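Local coordinates for lectin 2 (PDB 4TQJ), which binds glycans that end in a non-reducing terminal N-acetylglucosamine, as a fungal lectin with a probable beta-propeller fold, at residues G226-D238 with R285-D297. The protein carries 1 engineered substitution. Residues are numbered along the deposited sequence; the frame is centred on the assembly and turned at random.
Sequences GDHPRFVADLTGD and RFIADLTGNGRGD
Ile287 spreads its two branches between Phe231 and Ala233, an example of strand packing consistent with adjacent blades of a beta-propeller. From CB, the CG1 branch lies beside the backbone N (chi1 -56°) and passes over one face of the Phe231 ring, 4.1 Å from CG1 to the ring centroid, a CH-pi contact. CD1 continues over that face but lifts off it, nearest Phe231 CD2 at 4.2 Å. CG2, anti to the backbone N, meets Ala233 CB at 3.7 Å and, more distantly, Leu235 CD2. The far end of the ring, Phe231 CZ, reaches the backbone O of Arg285 at 3.6 Å.

At one end of this apolar row, the Arg285 guanidinium receives Pro229 CG over the centre of one face, 3.7 Å from Arg285 CZ. Two waters tie its NH1 and NH2 separately to the carbonyl of Asp227, and NH1 also bonds Phe272 O, which should restrain its rotation.

At the other end Gly296 N donates to Asp234 O across 2.9 Å, and Arg295 CA adds a CA-H...O contact to that oxygen. Asp234 OD1 is gripped from one face by Thr236 N, an Asx turn, and Gly237 N, extending it to an Asx motif, while OD2 accepts from Gly239 N. Gly237 CA lies over one face of the Arg295 guanidinium, offset toward its rim, and NE bonds Gly313 O.

Strands 230-233 and 285-288 run nearly parallel, 8° apart, each first in its own four-stranded antiparallel sheet. Strand 242-246 flanks the former, while strand 339-343 of the next sheet packs against Phe286 and Ala288.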
loop_
_atom_site.group_PDB
_atom_site.type_symbol
_atom_site.label_atom_id
_atom_site.label_comp_id
_atom_site.label_asym_id
_atom_site.label_seq_id
_atom_site.Cartn_x
_atom_site.Cartn_y
_atom_site.Cartn_z
ATOM N N GLY A 226 31.912 -11.961 -13.787
ATOM C CA GLY A 226 31.053 -13.112 -13.525
ATOM C C GLY A 226 31.102 -13.534 -12.057
ATOM O O GLY A 226 30.135 -13.514 -11.263
ATOM N N ASP A 227 32.328 -13.831 -11.693
ATOM C CA ASP A 227 32.666 -14.767 -10.667
ATOM C C ASP A 227 32.666 -14.163 -9.273
ATOM O O ASP A 227 32.575 -14.893 -8.289
ATOM C CB ASP A 227 34.056 -15.270 -11.041
ATOM C CG ASP A 227 34.158 -15.604 -12.526
ATOM O OD1 ASP A 227 35.177 -15.283 -13.166
ATOM O OD2 ASP A 227 33.201 -16.195 -13.058
ATOM N N HIS A 228 32.763 -12.836 -9.208
ATOM C CA HIS A 228 32.937 -12.118 -7.948
ATOM C C HIS A 228 31.974 -10.953 -7.836
ATOM O O HIS A 228 32.355 -9.799 -8.079
ATOM C CB HIS A 228 34.362 -11.596 -7.818
ATOM C CG HIS A 228 35.405 -12.646 -8.043
ATOM N ND1 HIS A 228 36.294 -12.596 -9.096
ATOM C CD2 HIS A 228 35.688 -13.783 -7.369
ATOM C CE1 HIS A 228 37.088 -13.651 -9.053
ATOM N NE2 HIS A 228 36.738 -14.392 -8.013
ATOM N N PRO A 229 30.720 -11.248 -7.471
ATOM C CA PRO A 229 29.685 -10.220 -7.309
ATOM C C PRO A 229 30.068 -9.163 -6.271
ATOM O O PRO A 229 30.656 -9.500 -5.247
ATOM C CB PRO A 229 28.458 -11.020 -6.841
ATOM C CG PRO A 229 28.994 -12.349 -6.381
ATOM C CD PRO A 229 30.197 -12.605 -7.224
ATOM N N ARG A 230 29.753 -7.903 -6.556
ATOM C CA ARG A 230 29.990 -6.811 -5.616
ATOM C C ARG A 230 28.716 -6.016 -5.393
ATOM O O ARG A 230 27.911 -5.835 -6.313
ATOM C CB ARG A 230 31.101 -5.888 -6.112
ATOM C CG ARG A 230 32.508 -6.441 -5.846
ATOM C CD ARG A 230 33.438 -6.113 -7.012
ATOM N NE ARG A 230 33.190 -7.000 -8.151
ATOM C CZ ARG A 230 33.603 -6.766 -9.397
ATOM N NH1 ARG A 230 34.286 -5.656 -9.684
ATOM N NH2 ARG A 230 33.323 -7.636 -10.360
ATOM N N PHE A 231 28.568 -5.511 -4.176
ATOM C CA PHE A 231 27.351 -4.831 -3.763
ATOM C C PHE A 231 27.643 -3.563 -2.982
ATOM O O PHE A 231 28.688 -3.437 -2.335
ATOM C CB PHE A 231 26.529 -5.747 -2.852
ATOM C CG PHE A 231 26.350 -7.133 -3.375
ATOM C CD1 PHE A 231 25.244 -7.459 -4.148
ATOM C CD2 PHE A 231 27.280 -8.117 -3.093
ATOM C CE1 PHE A 231 25.062 -8.746 -4.629
ATOM C CE2 PHE A 231 27.114 -9.416 -3.574
ATOM C CZ PHE A 231 25.993 -9.731 -4.340
ATOM N N VAL A 232 26.697 -2.636 -3.007
ATOM C CA VAL A 232 26.735 -1.506 -2.084
ATOM C C VAL A 232 25.520 -1.581 -1.177
ATOM O O VAL A 232 24.415 -1.840 -1.636
ATOM C CB VAL A 232 26.800 -0.156 -2.817
ATOM C CG1 VAL A 232 28.166 0.005 -3.464
ATOM C CG2 VAL A 232 25.704 -0.074 -3.861
ATOM N N ALA A 233 25.721 -1.373 0.116
ATOM C CA ALA A 233 24.648 -1.624 1.066
ATOM C C ALA A 233 25.086 -1.140 2.423
ATOM O O ALA A 233 26.263 -1.211 2.746
ATOM C CB ALA A 233 24.330 -3.127 1.118
ATOM N N ASP A 234 24.146 -0.643 3.220
ATOM C CA ASP A 234 24.470 -0.229 4.569
ATOM C C ASP A 234 24.654 -1.448 5.453
ATOM O O ASP A 234 23.694 -2.173 5.715
ATOM C CB ASP A 234 23.366 0.646 5.146
ATOM C CG ASP A 234 23.762 1.273 6.455
ATOM O OD1 ASP A 234 24.924 1.064 6.877
ATOM O OD2 ASP A 234 22.927 1.995 7.046
ATOM N N LEU A 235 25.891 -1.650 5.910
ATOM C CA LEU A 235 26.256 -2.766 6.777
ATOM C C LEU A 235 26.505 -2.331 8.228
ATOM O O LEU A 235 26.852 -3.154 9.071
ATOM C CB LEU A 235 27.532 -3.434 6.236
ATOM C CG LEU A 235 27.464 -3.884 4.769
ATOM C CD1 LEU A 235 28.765 -4.579 4.339
ATOM C CD2 LEU A 235 26.269 -4.776 4.520
ATOM N N THR A 236 26.347 -1.045 8.517
ATOM C CA THR A 236 26.593 -0.552 9.880
ATOM C C THR A 236 25.382 0.131 10.504
ATOM O O THR A 236 25.352 0.373 11.705
ATOM C CB THR A 236 27.730 0.440 9.902
ATOM O OG1 THR A 236 27.374 1.567 9.091
ATOM C CG2 THR A 236 29.001 -0.220 9.361
ATOM N N GLY A 237 24.375 0.434 9.695
ATOM C CA GLY A 237 23.187 1.075 10.225
ATOM C C GLY A 237 23.261 2.584 10.298
ATOM O O GLY A 237 22.299 3.214 10.736
ATOM N N ASP A 238 24.374 3.172 9.857
ATOM C CA ASP A 238 24.511 4.635 9.854
ATOM C C ASP A 238 23.797 5.309 8.685
ATOM O O ASP A 238 23.846 6.530 8.547
ATOM C CB ASP A 238 25.981 5.064 9.879
ATOM C CG ASP A 238 26.636 5.022 8.510
ATOM O OD1 ASP A 238 26.130 4.342 7.597
ATOM O OD2 ASP A 238 27.682 5.665 8.341
ATOM N N ARG A 285 23.826 -14.676 -5.297
ATOM C CA ARG A 285 24.077 -14.095 -3.979
ATOM C C ARG A 285 23.420 -12.708 -3.823
ATOM O O ARG A 285 23.233 -11.989 -4.803
ATOM C CB ARG A 285 25.572 -14.074 -3.681
ATOM C CG ARG A 285 26.113 -15.438 -3.155
ATOM C CD ARG A 285 27.516 -15.774 -3.673
ATOM N NE ARG A 285 27.542 -15.969 -5.129
ATOM C CZ ARG A 285 28.664 -16.044 -5.853
ATOM N NH1 ARG A 285 29.857 -15.952 -5.263
ATOM N NH2 ARG A 285 28.597 -16.202 -7.164
ATOM N N PHE A 286 23.045 -12.356 -2.594
ATOM C CA PHE A 286 22.342 -11.094 -2.331
ATOM C C PHE A 286 22.773 -10.521 -0.984
ATOM O O PHE A 286 23.202 -11.252 -0.088
ATOM C CB PHE A 286 20.814 -11.293 -2.254
ATOM C CG PHE A 286 20.191 -11.910 -3.479
ATOM C CD1 PHE A 286 19.489 -11.128 -4.386
ATOM C CD2 PHE A 286 20.266 -13.282 -3.699
ATOM C CE1 PHE A 286 18.893 -11.704 -5.520
ATOM C CE2 PHE A 286 19.690 -13.858 -4.808
ATOM C CZ PHE A 286 18.996 -13.068 -5.728
ATOM N N ILE A 287 22.638 -9.209 -0.846
ATOM C CA ILE A 287 22.713 -8.575 0.455
ATOM C C ILE A 287 21.298 -8.097 0.733
ATOM O O ILE A 287 20.693 -7.426 -0.102
ATOM C CB ILE A 287 23.657 -7.358 0.470
ATOM C CG1 ILE A 287 25.063 -7.744 -0.016
ATOM C CG2 ILE A 287 23.692 -6.743 1.874
ATOM C CD1 ILE A 287 25.646 -8.954 0.711
ATOM N N ALA A 288 20.761 -8.464 1.881
ATOM C CA ALA A 288 19.417 -8.036 2.263
ATOM C C ALA A 288 19.331 -7.999 3.777
ATOM O O ALA A 288 20.109 -8.675 4.454
ATOM C CB ALA A 288 18.375 -8.988 1.694
ATOM N N ASP A 289 18.400 -7.212 4.319
ATOM C CA ASP A 289 18.262 -7.134 5.772
ATOM C C ASP A 289 17.376 -8.258 6.277
ATOM O O ASP A 289 16.155 -8.209 6.122
ATOM C CB ASP A 289 17.699 -5.775 6.221
ATOM C CG ASP A 289 17.649 -5.645 7.738
ATOM O OD1 ASP A 289 18.033 -6.612 8.424
ATOM O OD2 ASP A 289 17.236 -4.587 8.246
ATOM N N LEU A 290 17.985 -9.284 6.863
ATOM C CA LEU A 290 17.214 -10.448 7.288
ATOM C C LEU A 290 16.812 -10.377 8.755
ATOM O O LEU A 290 16.180 -11.291 9.255
ATOM C CB LEU A 290 17.965 -11.758 7.004
ATOM C CG LEU A 290 17.690 -12.444 5.661
ATOM C CD1 LEU A 290 18.032 -11.543 4.466
ATOM C CD2 LEU A 290 18.467 -13.759 5.573
ATOM N N THR A 291 17.157 -9.282 9.435
ATOM C CA THR A 291 16.855 -9.191 10.857
ATOM C C THR A 291 16.172 -7.900 11.305
ATOM O O THR A 291 15.938 -7.705 12.492
ATOM C CB THR A 291 18.105 -9.404 11.695
ATOM O OG1 THR A 291 19.060 -8.394 11.365
ATOM C CG2 THR A 291 18.698 -10.808 11.424
ATOM N N GLY A 292 15.841 -7.024 10.362
ATOM C CA GLY A 292 15.106 -5.820 10.696
ATOM C C GLY A 292 15.911 -4.778 11.443
ATOM O O GLY A 292 15.344 -3.843 12.004
ATOM N N ASN A 293 17.233 -4.904 11.442
ATOM C CA ASN A 293 18.058 -3.905 12.121
ATOM C C ASN A 293 18.664 -2.836 11.218
ATOM O O ASN A 293 19.426 -1.995 11.687
ATOM C CB ASN A 293 19.154 -4.562 12.960
ATOM C CG ASN A 293 20.157 -5.348 12.122
ATOM O OD1 ASN A 293 20.076 -5.389 10.886
ATOM N ND2 ASN A 293 21.123 -5.977 12.804
ATOM N N GLY A 294 18.325 -2.853 9.932
ATOM C CA GLY A 294 18.869 -1.866 9.000
ATOM C C GLY A 294 20.302 -2.155 8.558
ATOM O O GLY A 294 20.971 -1.301 7.975
ATOM N N ARG A 295 20.785 -3.360 8.850
ATOM C CA ARG A 295 22.130 -3.762 8.427
ATOM C C ARG A 295 22.055 -4.914 7.431
ATOM O O ARG A 295 21.299 -5.851 7.624
ATOM C CB ARG A 295 22.994 -4.177 9.621
ATOM C CG ARG A 295 23.601 -3.021 10.386
ATOM C CD ARG A 295 22.646 -2.485 11.456
ATOM N NE ARG A 295 23.370 -1.694 12.446
ATOM C CZ ARG A 295 22.799 -1.017 13.437
ATOM N NH1 ARG A 295 21.474 -1.024 13.582
ATOM N NH2 ARG A 295 23.556 -0.337 14.287
ATOM N N GLY A 296 22.853 -4.851 6.372
ATOM C CA GLY A 296 22.798 -5.892 5.359
ATOM C C GLY A 296 23.365 -7.228 5.816
ATOM O O GLY A 296 24.440 -7.285 6.424
ATOM N N ASP A 297 22.642 -8.300 5.498
ATOM C CA ASP A 297 23.085 -9.661 5.744
ATOM C C ASP A 297 23.389 -10.337 4.413
ATOM O O ASP A 297 22.870 -9.929 3.370
ATOM C CB ASP A 297 22.003 -10.429 6.505
ATOM C CG ASP A 297 21.625 -9.738 7.784
ATOM O OD1 ASP A 297 22.512 -9.626 8.652
ATOM O OD2 ASP A 297 20.469 -9.279 7.911
HETATM O O HOH W 1 32.550 -15.315 -5.766
HETATM O O HOH W 2 31.029 -17.044 -8.245
#